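Local coordinates for alanine glyoxylate transaminase (Thermococcus litoralis, PDB 2ZC0), which probably transfers the amino group of alanine to glyoxylate, using pyridoxal 5'-phosphate as cofactor, at residues A[125-130]-A[144-149]; A[314-319]-A[335-340]. All blocks are in the same frame, centred on the assembly; numbering follows the deposited sequence.

Contact 1 (A[125-130]-A[144-149]); sequences VITENP and AKIEGV
Residues 125-129 and 145-149 pair as neighbouring parallel strands. The regular end is at Val125. Val125 N donates to Lys145 O at 2.8 Å, in the plane of that carbonyl. Val125 O accepts Glu147 N, and Thr127 N donates to Glu147 O at 3.0 Å. Both donors stand above the carbonyl planes. Beyond Thr127 the pairing loosens: the bonds from Val149 N to Thr127 O and from Asn129 N to Val149 O are short but bent to 127°, hence weak.

Side chains pack on both faces. On one, Val125 CG1 sits between its own N and carbonyl carbon (chi1 42°) and meets Ala144 CB at 3.7 Å. Thr127 OG1 lies on the same face, crossing Ile146 at about a right angle, 3.7 Å from Ile146 CG2. Thr127 OG1 also donates to Glu128 O at 2.9 Å, which fixes its rotation. A valine here has no hydroxyl for Glu128 O, and would probably leave that carbonyl less firmly held. Gly148 leaves room on this face for Asn129 CB, with which a side chain on Gly148 would collide. On the other face Ile126 CG1, anti to its backbone N, touches Val149 CG2 at 3.6 Å.

The Glu128 carboxylate turns away to Thr180 and Gln185. The pair forms the two strands of a beta-alpha-beta unit in the large sheet. Helix 133-140 covers Val125, Thr127 and Ile146, and helix 158-170 covers Ile126 and Val149. On the other side of strand 124-129, strand 175-180 makes backbone hydrogen bonds with Ile126, through Leu177 and Tyr179.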
ATOM      1  N   VAL A 125      12.144 -10.005   0.313  1.00 28.15           N
ATOM      2  CA  VAL A 125      12.621 -10.631   1.530  1.00 32.32           C
ATOM      3  C   VAL A 125      13.280 -11.915   1.056  1.00 32.65           C
ATOM      4  O   VAL A 125      12.693 -12.661   0.269  1.00 31.58           O
ATOM      5  CB  VAL A 125      11.478 -10.944   2.535  1.00 30.51           C
ATOM      6  CG1 VAL A 125      10.288 -11.488   1.828  1.00 35.20           C
ATOM      7  CG2 VAL A 125      11.963 -11.940   3.557  1.00 31.69           C
ATOM      8  N   ILE A 126      14.515 -12.154   1.489  1.00 34.41           N
ATOM      9  CA  ILE A 126      15.216 -13.352   1.065  1.00 34.56           C
ATOM     10  C   ILE A 126      15.030 -14.475   2.070  1.00 34.17           C
ATOM     11  O   ILE A 126      15.009 -14.252   3.278  1.00 34.54           O
ATOM     12  CB  ILE A 126      16.721 -13.038   0.773  1.00 37.83           C
ATOM     13  CG1 ILE A 126      17.584 -14.293   0.888  1.00 36.96           C
ATOM     14  CG2 ILE A 126      17.214 -11.957   1.681  1.00 44.11           C
ATOM     15  CD1 ILE A 126      17.907 -14.700   2.316  1.00 39.46           C
ATOM     16  N   THR A 127      14.866 -15.687   1.549  1.00 32.52           N
ATOM     17  CA  THR A 127      14.649 -16.875   2.362  1.00 31.63           C
ATOM     18  C   THR A 127      15.478 -18.019   1.796  1.00 32.30           C
ATOM     19  O   THR A 127      16.173 -17.862   0.796  1.00 33.88           O
ATOM     20  CB  THR A 127      13.185 -17.322   2.286  1.00 29.56           C
ATOM     21  OG1 THR A 127      12.908 -17.793   0.961  1.00 24.87           O
ATOM     22  CG2 THR A 127      12.252 -16.155   2.591  1.00 29.83           C
ATOM     23  N   GLU A 128      15.401 -19.175   2.439  1.00 32.73           N
ATOM     24  CA  GLU A 128      16.097 -20.361   1.944  1.00 31.62           C
ATOM     25  C   GLU A 128      15.192 -20.896   0.831  1.00 33.62           C
ATOM     26  O   GLU A 128      14.057 -20.430   0.688  1.00 30.47           O
ATOM     27  CB  GLU A 128      16.236 -21.392   3.075  1.00 28.77           C
ATOM     28  CG  GLU A 128      17.321 -21.039   4.090  1.00 27.65           C
ATOM     29  CD  GLU A 128      16.913 -21.311   5.523  1.00 30.39           C
ATOM     30  OE1 GLU A 128      15.755 -21.706   5.761  1.00 33.28           O
ATOM     31  OE2 GLU A 128      17.755 -21.115   6.428  1.00 29.54           O
ATOM     32  N   ASN A 129      15.697 -21.822   0.016  1.00 33.82           N
ATOM     33  CA  ASN A 129      14.883 -22.437  -1.041  1.00 34.25           C
ATOM     34  C   ASN A 129      15.125 -23.940  -0.985  1.00 36.16           C
ATOM     35  O   ASN A 129      16.229 -24.407  -1.289  1.00 37.22           O
ATOM     36  CB  ASN A 129      15.245 -21.893  -2.435  1.00 32.97           C
ATOM     37  CG  ASN A 129      14.318 -22.435  -3.540  1.00 33.26           C
ATOM     38  OD1 ASN A 129      13.183 -22.849  -3.269  1.00 33.79           O
ATOM     39  ND2 ASN A 129      14.791 -22.413  -4.784  1.00 30.78           N
ATOM     40  N   PRO A 130      14.104 -24.717  -0.572  1.00 35.84           N
ATOM     41  CA  PRO A 130      12.765 -24.264  -0.165  1.00 34.69           C
ATOM     42  C   PRO A 130      12.758 -23.641   1.234  1.00 34.90           C
ATOM     43  O   PRO A 130      13.807 -23.506   1.866  1.00 34.44           O
ATOM     44  CB  PRO A 130      11.960 -25.552  -0.184  1.00 34.75           C
ATOM     45  CG  PRO A 130      12.972 -26.524   0.391  1.00 35.77           C
ATOM     46  CD  PRO A 130      14.212 -26.181  -0.425  1.00 34.47           C
ATOM     47  N   ALA A 144       5.070  -8.758   0.141  1.00 25.29           N
ATOM     48  CA  ALA A 144       6.498  -8.995  -0.061  1.00 28.71           C
ATOM     49  C   ALA A 144       6.808  -9.819  -1.308  1.00 30.90           C
ATOM     50  O   ALA A 144       5.971 -10.584  -1.786  1.00 30.72           O
ATOM     51  CB  ALA A 144       7.094  -9.700   1.171  1.00 27.12           C
ATOM     52  N   LYS A 145       8.034  -9.658  -1.799  1.00 32.81           N
ATOM     53  CA  LYS A 145       8.540 -10.385  -2.957  1.00 34.34           C
ATOM     54  C   LYS A 145       9.591 -11.353  -2.407  1.00 35.54           C
ATOM     55  O   LYS A 145      10.578 -10.929  -1.798  1.00 34.62           O
ATOM     56  CB  LYS A 145       9.204  -9.420  -3.935  1.00 36.83           C
ATOM     57  CG  LYS A 145       9.184  -9.870  -5.379  1.00 42.19           C
ATOM     58  CD  LYS A 145       9.909 -11.188  -5.599  1.00 44.89           C
ATOM     59  CE  LYS A 145       9.717 -11.668  -7.040  1.00 44.51           C
ATOM     60  NZ  LYS A 145      10.291 -13.019  -7.266  1.00 45.84           N
ATOM     61  N   ILE A 146       9.396 -12.646  -2.622  1.00 34.49           N
ATOM     62  CA  ILE A 146      10.341 -13.621  -2.104  1.00 34.97           C
ATOM     63  C   ILE A 146      11.459 -14.053  -3.058  1.00 35.77           C
ATOM     64  O   ILE A 146      11.208 -14.388  -4.215  1.00 37.22           O
ATOM     65  CB  ILE A 146       9.567 -14.860  -1.596  1.00 34.89           C
ATOM     66  CG1 ILE A 146       8.782 -14.451  -0.346  1.00 33.29           C
ATOM     67  CG2 ILE A 146      10.524 -16.022  -1.279  1.00 29.13           C
ATOM     68  CD1 ILE A 146       7.827 -15.475   0.114  1.00 40.77           C
ATOM     69  N   GLU A 147      12.698 -14.003  -2.570  1.00 35.73           N
ATOM     70  CA  GLU A 147      13.878 -14.433  -3.333  1.00 35.53           C
ATOM     71  C   GLU A 147      14.529 -15.534  -2.505  1.00 33.80           C
ATOM     72  O   GLU A 147      15.039 -15.274  -1.415  1.00 32.56           O
ATOM     73  CB  GLU A 147      14.889 -13.296  -3.511  1.00 35.32           C
ATOM     74  CG  GLU A 147      14.505 -12.205  -4.500  1.00 37.99           C
ATOM     75  CD  GLU A 147      14.324 -12.711  -5.919  1.00 40.81           C
ATOM     76  OE1 GLU A 147      14.808 -13.824  -6.239  1.00 41.53           O
ATOM     77  OE2 GLU A 147      13.701 -11.983  -6.723  1.00 39.34           O
ATOM     78  N   GLY A 148      14.495 -16.762  -3.012  1.00 35.76           N
ATOM     79  CA  GLY A 148      15.087 -17.875  -2.289  1.00 34.27           C
ATOM     80  C   GLY A 148      16.565 -18.079  -2.572  1.00 36.22           C
ATOM     81  O   GLY A 148      17.074 -17.617  -3.591  1.00 35.80           O
ATOM     82  N   VAL A 149      17.252 -18.751  -1.649  1.00 37.58           N
ATOM     83  CA  VAL A 149      18.678 -19.073  -1.762  1.00 35.78           C
ATOM     84  C   VAL A 149      18.786 -20.579  -1.475  1.00 38.86           C
ATOM     85  O   VAL A 149      18.378 -21.039  -0.416  1.00 38.03           O
ATOM     86  CB  VAL A 149      19.533 -18.325  -0.706  1.00 36.77           C
ATOM     87  CG1 VAL A 149      20.992 -18.785  -0.787  1.00 36.59           C
ATOM     88  CG2 VAL A 149      19.469 -16.822  -0.938  1.00 36.62           C
TER

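Contact 2 (A[314-319]-A[335-340])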
ATOM      1  N   ILE A 314      14.035 -44.701  13.044  1.00 47.70           N
ATOM      2  CA  ILE A 314      13.144 -45.694  12.450  1.00 47.74           C
ATOM      3  C   ILE A 314      12.730 -45.318  11.031  1.00 48.26           C
ATOM      4  O   ILE A 314      12.731 -46.169  10.143  1.00 49.79           O
ATOM      5  CB  ILE A 314      11.869 -45.906  13.323  1.00 48.35           C
ATOM      6  CG1 ILE A 314      12.233 -46.612  14.632  1.00 48.09           C
ATOM      7  CG2 ILE A 314      10.845 -46.746  12.580  1.00 47.24           C
ATOM      8  CD1 ILE A 314      11.054 -46.822  15.570  1.00 51.71           C
ATOM      9  N   MET A 315      12.383 -44.052  10.800  1.00 49.22           N
ATOM     10  CA  MET A 315      11.978 -43.639   9.454  1.00 48.56           C
ATOM     11  C   MET A 315      13.166 -43.693   8.506  1.00 48.88           C
ATOM     12  O   MET A 315      13.023 -44.062   7.343  1.00 46.71           O
ATOM     13  CB  MET A 315      11.382 -42.228   9.447  1.00 48.88           C
ATOM     14  CG  MET A 315      10.999 -41.764   8.032  1.00 48.93           C
ATOM     15  SD  MET A 315       9.990 -40.264   7.941  1.00 51.19           S
ATOM     16  CE  MET A 315       8.410 -40.909   8.454  1.00 47.30           C
ATOM     17  N   LEU A 316      14.340 -43.318   9.005  1.00 50.96           N
ATOM     18  CA  LEU A 316      15.544 -43.361   8.187  1.00 52.77           C
ATOM     19  C   LEU A 316      15.937 -44.815   7.929  1.00 53.76           C
ATOM     20  O   LEU A 316      16.416 -45.140   6.845  1.00 53.41           O
ATOM     21  CB  LEU A 316      16.690 -42.624   8.879  1.00 52.67           C
ATOM     22  CG  LEU A 316      16.522 -41.107   8.964  1.00 53.55           C
ATOM     23  CD1 LEU A 316      17.778 -40.511   9.576  1.00 51.99           C
ATOM     24  CD2 LEU A 316      16.273 -40.524   7.577  1.00 50.19           C
ATOM     25  N   LYS A 317      15.729 -45.684   8.923  1.00 54.38           N
ATOM     26  CA  LYS A 317      16.043 -47.108   8.770  1.00 55.90           C
ATOM     27  C   LYS A 317      15.154 -47.705   7.686  1.00 54.63           C
ATOM     28  O   LYS A 317      15.622 -48.405   6.795  1.00 54.29           O
ATOM     29  CB  LYS A 317      15.780 -47.898  10.062  1.00 57.42           C
ATOM     30  CG  LYS A 317      16.914 -47.954  11.076  1.00 62.16           C
ATOM     31  CD  LYS A 317      16.705 -49.152  12.026  1.00 62.96           C
ATOM     32  CE  LYS A 317      17.131 -48.847  13.462  1.00 64.59           C
ATOM     33  NZ  LYS A 317      16.234 -47.852  14.128  1.00 64.18           N
ATOM     34  N   ALA A 318      13.861 -47.435   7.792  1.00 53.46           N
ATOM     35  CA  ALA A 318      12.894 -47.943   6.840  1.00 53.66           C
ATOM     36  C   ALA A 318      13.186 -47.443   5.433  1.00 54.05           C
ATOM     37  O   ALA A 318      13.135 -48.209   4.477  1.00 52.85           O
ATOM     38  CB  ALA A 318      11.492 -47.538   7.262  1.00 51.69           C
ATOM     39  N   LEU A 319      13.500 -46.157   5.311  1.00 55.64           N
ATOM     40  CA  LEU A 319      13.783 -45.566   4.010  1.00 57.01           C
ATOM     41  C   LEU A 319      15.018 -46.159   3.351  1.00 59.13           C
ATOM     42  O   LEU A 319      14.971 -46.577   2.193  1.00 58.97           O
ATOM     43  CB  LEU A 319      13.949 -44.046   4.139  1.00 55.61           C
ATOM     44  CG  LEU A 319      12.667 -43.200   4.171  1.00 53.77           C
ATOM     45  CD1 LEU A 319      12.990 -41.796   4.632  1.00 51.15           C
ATOM     46  CD2 LEU A 319      12.025 -43.180   2.789  1.00 49.91           C
ATOM     47  N   MET A 335      11.626 -32.672  12.631  1.00 42.25           N
ATOM     48  CA  MET A 335      10.607 -33.715  12.574  1.00 41.10           C
ATOM     49  C   MET A 335      10.234 -34.083  11.143  1.00 38.67           C
ATOM     50  O   MET A 335       9.398 -34.955  10.912  1.00 37.71           O
ATOM     51  CB  MET A 335       9.357 -33.238  13.330  1.00 40.42           C
ATOM     52  CG  MET A 335       8.911 -31.836  12.951  1.00 42.20           C
ATOM     53  SD  MET A 335       7.430 -31.272  13.825  1.00 45.44           S
ATOM     54  CE  MET A 335       6.352 -31.389  12.562  1.00 38.92           C
ATOM     55  N   PHE A 336      10.851 -33.416  10.181  1.00 37.09           N
ATOM     56  CA  PHE A 336      10.551 -33.706   8.797  1.00 38.96           C
ATOM     57  C   PHE A 336      11.744 -34.335   8.109  1.00 40.73           C
ATOM     58  O   PHE A 336      12.877 -34.251   8.587  1.00 40.66           O
ATOM     59  CB  PHE A 336      10.173 -32.429   8.041  1.00 38.86           C
ATOM     60  CG  PHE A 336       8.946 -31.743   8.573  1.00 39.71           C
ATOM     61  CD1 PHE A 336       9.051 -30.538   9.264  1.00 37.92           C
ATOM     62  CD2 PHE A 336       7.682 -32.294   8.371  1.00 37.03           C
ATOM     63  CE1 PHE A 336       7.921 -29.888   9.742  1.00 36.32           C
ATOM     64  CE2 PHE A 336       6.545 -31.652   8.845  1.00 39.53           C
ATOM     65  CZ  PHE A 336       6.660 -30.444   9.532  1.00 36.38           C
ATOM     66  N   VAL A 337      11.460 -34.976   6.982  1.00 40.57           N
ATOM     67  CA  VAL A 337      12.461 -35.602   6.138  1.00 39.41           C
ATOM     68  C   VAL A 337      11.972 -35.277   4.739  1.00 40.10           C
ATOM     69  O   VAL A 337      10.790 -35.448   4.445  1.00 38.68           O
ATOM     70  CB  VAL A 337      12.493 -37.142   6.306  1.00 39.94           C
ATOM     71  CG1 VAL A 337      13.387 -37.770   5.224  1.00 37.32           C
ATOM     72  CG2 VAL A 337      13.008 -37.506   7.694  1.00 39.49           C
ATOM     73  N   MET A 338      12.849 -34.763   3.888  1.00 40.59           N
ATOM     74  CA  MET A 338      12.438 -34.472   2.525  1.00 42.96           C
ATOM     75  C   MET A 338      12.897 -35.620   1.651  1.00 44.96           C
ATOM     76  O   MET A 338      14.094 -35.888   1.530  1.00 45.80           O
ATOM     77  CB  MET A 338      13.054 -33.176   1.993  1.00 41.71           C
ATOM     78  CG  MET A 338      12.494 -32.770   0.630  1.00 40.37           C
ATOM     79  SD  MET A 338      10.769 -32.118   0.752  1.00 38.79           S
ATOM     80  CE  MET A 338      11.088 -30.385   0.636  1.00 36.91           C
ATOM     81  N   PHE A 339      11.920 -36.294   1.060  1.00 46.98           N
ATOM     82  CA  PHE A 339      12.139 -37.421   0.166  1.00 46.83           C
ATOM     83  C   PHE A 339      12.058 -36.894  -1.260  1.00 47.17           C
ATOM     84  O   PHE A 339      11.252 -36.014  -1.559  1.00 47.33           O
ATOM     85  CB  PHE A 339      11.041 -38.460   0.374  1.00 47.83           C
ATOM     86  CG  PHE A 339      11.176 -39.670  -0.502  1.00 48.25           C
ATOM     87  CD1 PHE A 339      12.067 -40.690  -0.167  1.00 47.02           C
ATOM     88  CD2 PHE A 339      10.413 -39.797  -1.658  1.00 47.36           C
ATOM     89  CE1 PHE A 339      12.188 -41.815  -0.968  1.00 47.60           C
ATOM     90  CE2 PHE A 339      10.530 -40.923  -2.470  1.00 48.17           C
ATOM     91  CZ  PHE A 339      11.421 -41.934  -2.121  1.00 46.11           C
ATOM     92  N   PHE A 340      12.883 -37.435  -2.142  1.00 47.91           N
ATOM     93  CA  PHE A 340      12.884 -36.993  -3.524  1.00 48.13           C
ATOM     94  C   PHE A 340      12.557 -38.123  -4.487  1.00 49.85           C
ATOM     95  O   PHE A 340      13.115 -39.217  -4.385  1.00 49.69           O
ATOM     96  CB  PHE A 340      14.249 -36.405  -3.881  1.00 45.52           C
ATOM     97  CG  PHE A 340      14.545 -35.105  -3.193  1.00 43.89           C
ATOM     98  CD1 PHE A 340      14.184 -33.895  -3.777  1.00 40.31           C
ATOM     99  CD2 PHE A 340      15.187 -35.087  -1.956  1.00 42.09           C
ATOM    100  CE1 PHE A 340      14.459 -32.691  -3.145  1.00 38.31           C
ATOM    101  CE2 PHE A 340      15.465 -33.882  -1.317  1.00 39.10           C
ATOM    102  CZ  PHE A 340      15.101 -32.685  -1.914  1.00 36.95           C
TER
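This is helix-on-sheet packing in the small C-terminal domain of a fold type I aminotransferase. Helix 295-322 lies against strand 336-340, which pairs antiparallel with strand 377-381. The segment axes run nearly alongside each other, at 19°, and are 10.6 Å apart at closest. Side chains alone fill that gap, and all are apolar.

Val337 is the centre. Its chi1 of 170° puts CG1 anti to the backbone N and CG2 beside it, so the two methyls serve different partners. Val337 CG1 meets Leu319 CD1 tip to tip at 4.1 Å. Val337 CG2 faces the sulfur of Met315, also tip to tip, with Met315 SD 4.1 Å away. The Met315 chain is extended until its last torsion, where it bends.

The looser side is at Leu316. Leu316 CD2 comes only to 4.4 Å from Val337 CG2, and the residue is partly exposed. The firm side is buried, with Met315 also packed on Ile390 and Ile394 of helix 389-404. On the strand, Phe336 starts away from the helix, and its side chain touches Asn186 and Tyr217 of the cofactor pocket.

Phe339 closes the buried end. Its CG is anti to the backbone N, and Tyr401 meets its ring steeply. Leu319 approaches the same ring obliquely: Leu319 CD2 rests 3.9 Å from Phe339 CD1 and 4.0 Å from Phe339 CE1.

Along the chain the two contacts stand in series, neither nested nor crossed. Contact 1 comes first. It closes a connection of 13 residues, including helix 133-140, and joins two adjacent strands of the large sheet. Contact 2 opens much later, in helix 295-322. It closes a connection of 15 residues, mostly without regular structure, and brings strand 336-340 back against that helix in the C-terminal domain. The centres of contact 1 and contact 2 lie about 25 Å apart, and the two do not touch. An indirect tie exists: Asn129 of contact 1 hydrogen-bonds to Thr370 and Asp371, in the loop before strand 377-381, the partner of strand 336-340.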